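Local structure of GXWXG domain-containing protein (4MVE) at residues N63-R68 / P77-S82; M4-R9 / E26-R31. The protein is of unknown function, a bacterial protein of Thermomonospora curvata that combines a GXWXG family region with a DUF4334 region. All coordinates share one frame; numbering follows the deposited sequence.

Interaction 1 of 2, residues N63-R68 / P77-S82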
loop_
_atom_site.group_PDB
_atom_site.type_symbol
_atom_site.label_atom_id
_atom_site.label_comp_id
_atom_site.label_asym_id
_atom_site.label_seq_id
_atom_site.Cartn_x
_atom_site.Cartn_y
_atom_site.Cartn_z
ATOM N N ASN A 63 9.723 -10.222 6.356
ATOM C CA ASN A 63 9.820 -9.091 7.270
ATOM C C ASN A 63 9.663 -7.779 6.502
ATOM O O ASN A 63 10.386 -6.821 6.758
ATOM C CB ASN A 63 11.131 -9.088 8.073
ATOM C CG ASN A 63 11.083 -9.861 9.347
ATOM O OD1 ASN A 63 10.802 -9.314 10.422
ATOM N ND2 ASN A 63 11.427 -11.132 9.257
ATOM N N TRP A 64 8.701 -7.742 5.567
ATOM C CA TRP A 64 8.359 -6.550 4.803
ATOM C C TRP A 64 8.127 -5.381 5.748
ATOM O O TRP A 64 7.361 -5.501 6.719
ATOM C CB TRP A 64 7.097 -6.787 3.969
ATOM C CG TRP A 64 6.644 -5.549 3.234
ATOM C CD1 TRP A 64 7.346 -4.847 2.298
ATOM C CD2 TRP A 64 5.370 -4.919 3.337
ATOM N NE1 TRP A 64 6.591 -3.796 1.829
ATOM C CE2 TRP A 64 5.355 -3.850 2.403
ATOM C CE3 TRP A 64 4.216 -5.165 4.115
ATOM C CZ2 TRP A 64 4.247 -3.002 2.252
ATOM C CZ3 TRP A 64 3.103 -4.362 3.926
ATOM C CH2 TRP A 64 3.132 -3.280 3.023
ATOM N N TYR A 65 8.853 -4.299 5.513
ATOM C CA TYR A 65 8.757 -3.080 6.309
ATOM C C TYR A 65 7.774 -2.081 5.670
ATOM O O TYR A 65 6.857 -1.604 6.332
ATOM C CB TYR A 65 10.134 -2.418 6.483
ATOM C CG TYR A 65 10.020 -1.055 7.130
ATOM C CD1 TYR A 65 9.687 -0.929 8.476
ATOM C CD2 TYR A 65 10.177 0.110 6.381
ATOM C CE1 TYR A 65 9.491 0.322 9.057
ATOM C CE2 TYR A 65 9.999 1.367 6.955
ATOM C CZ TYR A 65 9.651 1.469 8.296
ATOM O OH TYR A 65 9.510 2.700 8.893
ATOM N N GLY A 66 8.011 -1.750 4.406
ATOM C CA GLY A 66 7.195 -0.783 3.691
ATOM C C GLY A 66 7.684 -0.459 2.297
ATOM O O GLY A 66 8.018 -1.362 1.508
ATOM N N LYS A 67 7.686 0.846 1.973
ATOM C CA LYS A 67 8.019 1.345 0.607
ATOM C C LYS A 67 8.709 2.684 0.641
ATOM O O LYS A 67 8.522 3.446 1.605
ATOM C CB LYS A 67 6.735 1.491 -0.249
ATOM C CG LYS A 67 5.837 0.258 -0.318
ATOM C CD LYS A 67 4.583 0.498 -1.177
ATOM C CE LYS A 67 3.721 -0.725 -1.265
ATOM N NZ LYS A 67 4.389 -1.787 -2.060
ATOM N N ARG A 68 9.531 2.965 -0.397
ATOM C CA ARG A 68 10.208 4.265 -0.566
ATOM C C ARG A 68 9.874 4.815 -1.954
ATOM O O ARG A 68 10.161 4.155 -2.950
ATOM C CB ARG A 68 11.735 4.196 -0.375
ATOM C CG ARG A 68 12.377 5.629 -0.367
ATOM C CD ARG A 68 13.749 5.747 0.305
ATOM N NE ARG A 68 14.800 5.061 -0.454
ATOM C CZ ARG A 68 15.827 5.660 -1.059
ATOM N NH1 ARG A 68 16.712 4.946 -1.739
ATOM N NH2 ARG A 68 15.954 6.982 -1.020
ATOM N N PRO A 77 9.475 -0.861 -3.932
ATOM C CA PRO A 77 8.205 -1.385 -3.402
ATOM C C PRO A 77 8.319 -2.296 -2.191
ATOM O O PRO A 77 7.328 -2.468 -1.468
ATOM C CB PRO A 77 7.623 -2.161 -4.587
ATOM C CG PRO A 77 8.810 -2.581 -5.387
ATOM C CD PRO A 77 9.878 -1.540 -5.186
ATOM N N LEU A 78 9.479 -2.920 -1.985
ATOM C CA LEU A 78 9.618 -3.921 -0.914
ATOM C C LEU A 78 10.786 -3.701 -0.011
ATOM O O LEU A 78 11.769 -4.449 -0.061
ATOM C CB LEU A 78 9.713 -5.341 -1.514
ATOM C CG LEU A 78 8.539 -5.757 -2.420
ATOM C CD1 LEU A 78 8.906 -6.982 -3.211
ATOM C CD2 LEU A 78 7.265 -6.037 -1.576
ATOM N N LEU A 79 10.650 -2.713 0.885
ATOM C CA LEU A 79 11.631 -2.481 1.937
ATOM C C LEU A 79 11.384 -3.535 2.958
ATOM O O LEU A 79 10.221 -3.813 3.250
ATOM C CB LEU A 79 11.514 -1.071 2.547
ATOM C CG LEU A 79 11.730 0.135 1.604
ATOM C CD1 LEU A 79 11.575 1.464 2.407
ATOM C CD2 LEU A 79 13.126 0.064 0.884
ATOM N N CYS A 80 12.450 -4.203 3.423
ATOM C CA CYS A 80 12.335 -5.293 4.378
ATOM C C CYS A 80 13.311 -5.078 5.471
ATOM O O CYS A 80 14.271 -4.316 5.318
ATOM C CB CYS A 80 12.544 -6.656 3.709
ATOM S SG CYS A 80 11.339 -7.038 2.414
ATOM N N ARG A 81 13.082 -5.762 6.573
ATOM C CA ARG A 81 13.971 -5.703 7.709
ATOM C C ARG A 81 14.842 -6.939 7.706
ATOM O O ARG A 81 14.334 -8.072 7.653
ATOM C CB ARG A 81 13.182 -5.559 9.007
ATOM C CG ARG A 81 13.997 -4.864 10.081
ATOM C CD ARG A 81 13.209 -4.686 11.348
ATOM N NE ARG A 81 12.213 -3.613 11.276
ATOM C CZ ARG A 81 12.464 -2.334 11.535
ATOM N NH1 ARG A 81 13.703 -1.932 11.794
ATOM N NH2 ARG A 81 11.487 -1.442 11.505
ATOM N N SER A 82 16.169 -6.715 7.680
ATOM C CA SER A 82 17.152 -7.794 7.715
ATOM C C SER A 82 17.348 -8.238 9.196
ATOM O O SER A 82 16.905 -7.502 10.091
ATOM C CB SER A 82 18.456 -7.337 7.066
ATOM O OG SER A 82 18.995 -6.210 7.733
#

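Interaction 2 of 2, residues M4-R9 / E26-R31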
loop_
_atom_site.group_PDB
_atom_site.type_symbol
_atom_site.label_atom_id
_atom_site.label_comp_id
_atom_site.label_asym_id
_atom_site.label_seq_id
_atom_site.Cartn_x
_atom_site.Cartn_y
_atom_site.Cartn_z
HETATM N N MSE A 4 -14.911 12.186 6.409
HETATM C CA MSE A 4 -15.042 12.207 7.867
HETATM C C MSE A 4 -14.970 10.786 8.460
HETATM O O MSE A 4 -13.880 10.356 8.843
HETATM C CB MSE A 4 -16.347 12.900 8.290
ATOM N N ASP A 5 -16.128 10.060 8.502
ATOM C CA ASP A 5 -16.324 8.730 9.087
ATOM C C ASP A 5 -15.295 7.692 8.640
ATOM O O ASP A 5 -14.593 7.144 9.493
ATOM C CB ASP A 5 -17.741 8.199 8.796
ATOM C CG ASP A 5 -18.071 6.893 9.511
ATOM O OD1 ASP A 5 -18.074 6.886 10.767
ATOM O OD2 ASP A 5 -18.323 5.880 8.813
ATOM N N ALA A 6 -15.225 7.415 7.325
ATOM C CA ALA A 6 -14.343 6.421 6.731
ATOM C C ALA A 6 -12.887 6.666 7.106
ATOM O O ALA A 6 -12.206 5.724 7.454
ATOM C CB ALA A 6 -14.505 6.400 5.215
ATOM N N GLU A 7 -12.425 7.921 7.040
ATOM C CA GLU A 7 -11.054 8.296 7.388
ATOM C C GLU A 7 -10.764 7.993 8.865
ATOM O O GLU A 7 -9.738 7.398 9.166
ATOM C CB GLU A 7 -10.822 9.801 7.108
ATOM C CG GLU A 7 -10.847 10.152 5.624
ATOM C CD GLU A 7 -12.213 10.449 5.025
ATOM O OE1 GLU A 7 -13.238 10.281 5.729
ATOM O OE2 GLU A 7 -12.255 10.834 3.835
ATOM N N GLN A 8 -11.682 8.361 9.760
ATOM C CA GLN A 8 -11.529 8.179 11.197
ATOM C C GLN A 8 -11.571 6.715 11.573
ATOM O O GLN A 8 -10.724 6.283 12.356
ATOM C CB GLN A 8 -12.573 8.980 11.978
ATOM C CG GLN A 8 -12.208 10.471 12.044
ATOM C CD GLN A 8 -13.219 11.377 12.728
ATOM O OE1 GLN A 8 -12.985 12.587 12.881
ATOM N NE2 GLN A 8 -14.364 10.841 13.149
ATOM N N ARG A 9 -12.516 5.943 10.986
ATOM C CA ARG A 9 -12.610 4.504 11.209
ATOM C C ARG A 9 -11.347 3.788 10.705
ATOM O O ARG A 9 -10.841 2.888 11.380
ATOM C CB ARG A 9 -13.834 3.928 10.502
ATOM C CG ARG A 9 -15.114 4.047 11.281
ATOM C CD ARG A 9 -15.950 2.812 11.015
ATOM N NE ARG A 9 -17.029 3.070 10.056
ATOM C CZ ARG A 9 -17.696 2.128 9.390
ATOM N NH1 ARG A 9 -17.376 0.844 9.536
ATOM N NH2 ARG A 9 -18.678 2.464 8.559
ATOM N N GLU A 26 -13.080 -2.346 1.817
ATOM C CA GLU A 26 -13.525 -1.907 0.510
ATOM C C GLU A 26 -14.625 -0.862 0.642
ATOM O O GLU A 26 -14.572 0.140 -0.074
ATOM C CB GLU A 26 -14.004 -3.102 -0.310
ATOM C CG GLU A 26 -14.612 -2.728 -1.647
ATOM C CD GLU A 26 -14.438 -3.827 -2.669
ATOM O OE1 GLU A 26 -13.293 -4.017 -3.141
ATOM O OE2 GLU A 26 -15.419 -4.567 -2.906
ATOM N N GLU A 27 -15.614 -1.085 1.547
ATOM C CA GLU A 27 -16.706 -0.118 1.770
ATOM C C GLU A 27 -16.119 1.219 2.225
ATOM O O GLU A 27 -16.507 2.276 1.734
ATOM C CB GLU A 27 -17.731 -0.617 2.822
ATOM C CG GLU A 27 -18.631 -1.757 2.378
ATOM C CD GLU A 27 -19.170 -2.661 3.480
ATOM O OE1 GLU A 27 -19.006 -2.331 4.679
ATOM O OE2 GLU A 27 -19.756 -3.714 3.136
ATOM N N LEU A 28 -15.147 1.157 3.119
ATOM C CA LEU A 28 -14.530 2.362 3.644
ATOM C C LEU A 28 -13.604 3.026 2.597
ATOM O O LEU A 28 -13.651 4.248 2.426
ATOM C CB LEU A 28 -13.790 2.054 4.961
ATOM C CG LEU A 28 -14.719 1.699 6.170
ATOM C CD1 LEU A 28 -13.930 1.042 7.311
ATOM C CD2 LEU A 28 -15.430 2.934 6.716
ATOM N N TYR A 29 -12.840 2.218 1.845
ATOM C CA TYR A 29 -11.957 2.692 0.796
ATOM C C TYR A 29 -12.704 3.483 -0.286
ATOM O O TYR A 29 -12.236 4.557 -0.689
ATOM C CB TYR A 29 -11.238 1.495 0.183
ATOM C CG TYR A 29 -10.257 1.830 -0.924
ATOM C CD1 TYR A 29 -10.650 1.815 -2.257
ATOM C CD2 TYR A 29 -8.910 2.058 -0.642
ATOM C CE1 TYR A 29 -9.740 2.087 -3.283
ATOM C CE2 TYR A 29 -7.982 2.268 -1.660
ATOM C CZ TYR A 29 -8.412 2.318 -2.976
ATOM O OH TYR A 29 -7.502 2.542 -3.972
ATOM N N ASP A 30 -13.851 2.963 -0.753
ATOM C CA ASP A 30 -14.648 3.595 -1.815
ATOM C C ASP A 30 -15.139 5.012 -1.446
ATOM O O ASP A 30 -15.500 5.759 -2.336
ATOM C CB ASP A 30 -15.835 2.709 -2.212
ATOM C CG ASP A 30 -15.439 1.439 -2.968
ATOM O OD1 ASP A 30 -14.283 1.373 -3.472
ATOM O OD2 ASP A 30 -16.287 0.529 -3.084
ATOM N N ARG A 31 -15.092 5.389 -0.158
ATOM C CA ARG A 31 -15.520 6.701 0.328
ATOM C C ARG A 31 -14.313 7.645 0.498
ATOM O O ARG A 31 -14.490 8.819 0.829
ATOM C CB ARG A 31 -16.293 6.535 1.652
ATOM C CG ARG A 31 -17.732 6.075 1.412
ATOM C CD ARG A 31 -18.331 5.251 2.533
ATOM N NE ARG A 31 -18.452 6.009 3.775
ATOM C CZ ARG A 31 -18.559 5.453 4.975
ATOM N NH1 ARG A 31 -18.640 6.215 6.059
ATOM N NH2 ARG A 31 -18.577 4.129 5.105
#

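Interaction 1 of 2, residues N63-R68 / P77-S82
Tyr65 N and Gly66 N both donate to Leu79 O, at 2.7 Å for Tyr65 N and 3.2 Å for Gly66 N, and both come from the same face of that carbonyl. Leu79 N donates in turn to Gly66 O (3.0 Å), so one residue of 77-82 faces two of 63-68. Leu79, buried, gives up more surface to the other segment than any other residue here. Its CD1 lies 3.6 Å from Lys67 C and also touches Arg68 CB, while Leu79 CB meets the edge of the Tyr65 ring. Toward Pro77, the Trp64 indole leans along its own strand over Gly66, CG anti to the backbone N (chi1 176°). Gly66 N sits over one indole face, NE1 makes a weak bond to Gly66 O, and CD1 touches Leu78 CD2. Lys67 runs extended and bends only at chi4 (-69°), where NZ reaches an in-plane lone pair of Pro77 O at 3.1 Å. The exposed end is looser. Arg81 N bonds to Asn63 O (2.9 Å), yet Arg81 meets the Tyr65 ring through NH2, 3.6 Å from CD1, the two planes 86° apart. Their polar ends look elsewhere, Tyr65 OH to Glu150 and Arg81 NH1 to Gly85 O. The one-residue register shift between the Trp64-Cys80 and Gly66-Leu79 pairs identifies a classic beta bulge in an antiparallel hairpin.

Interaction 2 of 2, residues M4-R9 / E26-R31
A salt-bridge network of Asp5, Arg9 and Arg31 joins the first turn of helix 5-16 to helix 22-29 and the residues that follow it, beside a small apolar contact between Ala6 and Leu28. Its centre is Asp5 OD2. Arg31 NH1 donates to this oxygen at 2.8 Å with an N-H...O angle of 148°, meeting the anti lone pair, the one away from OD1. Carboxylate and guanidinium are nearly coplanar, 14° apart, and OD2 lies at the guanidinium's edge. From within its own helix, Arg9 adds two weak bonds to the same OD2, from NE at 3.3 Å and from NH2 at 3.4 Å. The shared anion brings like charges together: Arg9 NH2 comes within 3.8 Å of Arg31 NH2, and the negative charge of Asp5 probably offsets much of their repulsion.

Against the charged groups, Leu28 CD2 stands 3.6 Å above the centre of one face of the Arg9 guanidinium, the two side chains crossing at about a right angle. The same methyl touches Ala6 CB at 3.9 Å. Ala6 CB also meets Leu28 O and lies over one face of the Arg31 guanidinium, offset toward its rim. The Arg31 chain bends at chi3 (64°), which sets NE. Ala6 and Leu28 are the buried part of the contact, whereas Asp5, Arg9 and Arg31 are exposed.

Leu32, in the loop following Arg31, touches both Ala6 and Glu7. Helix 22-29 is fastened in turn to the sheet: Tyr29 packs on Val131 and Ala133 of strand 129-136 and bonds through OH to His121 O of strand 118-124, while Glu26 bonds to Tyr144 OH of strand 143-149.

In the fold
From the N terminus, interaction 2 comes first: helix 5-16 runs out, the chain turns, and helix 22-29 and the residues after it bring Leu28 and Arg31 back to the first helical turn, closing a loop with 16 residues between the segments. The chain then passes through strand 42-48 and helix 54-61 before interaction 1 joins strands 64-71 and 74-81 of a hairpin, with eight residues between its segments. The two closures are in series, neither nested nor crossed. The centres of interactions 1 and 2 lie about 26 Å apart, on opposite sides of the chain's centre. Their nearest atoms are about 12 Å apart. Interaction 2 ties together the two N-terminal helices; interaction 1 joins adjacent strands within the large antiparallel sheet.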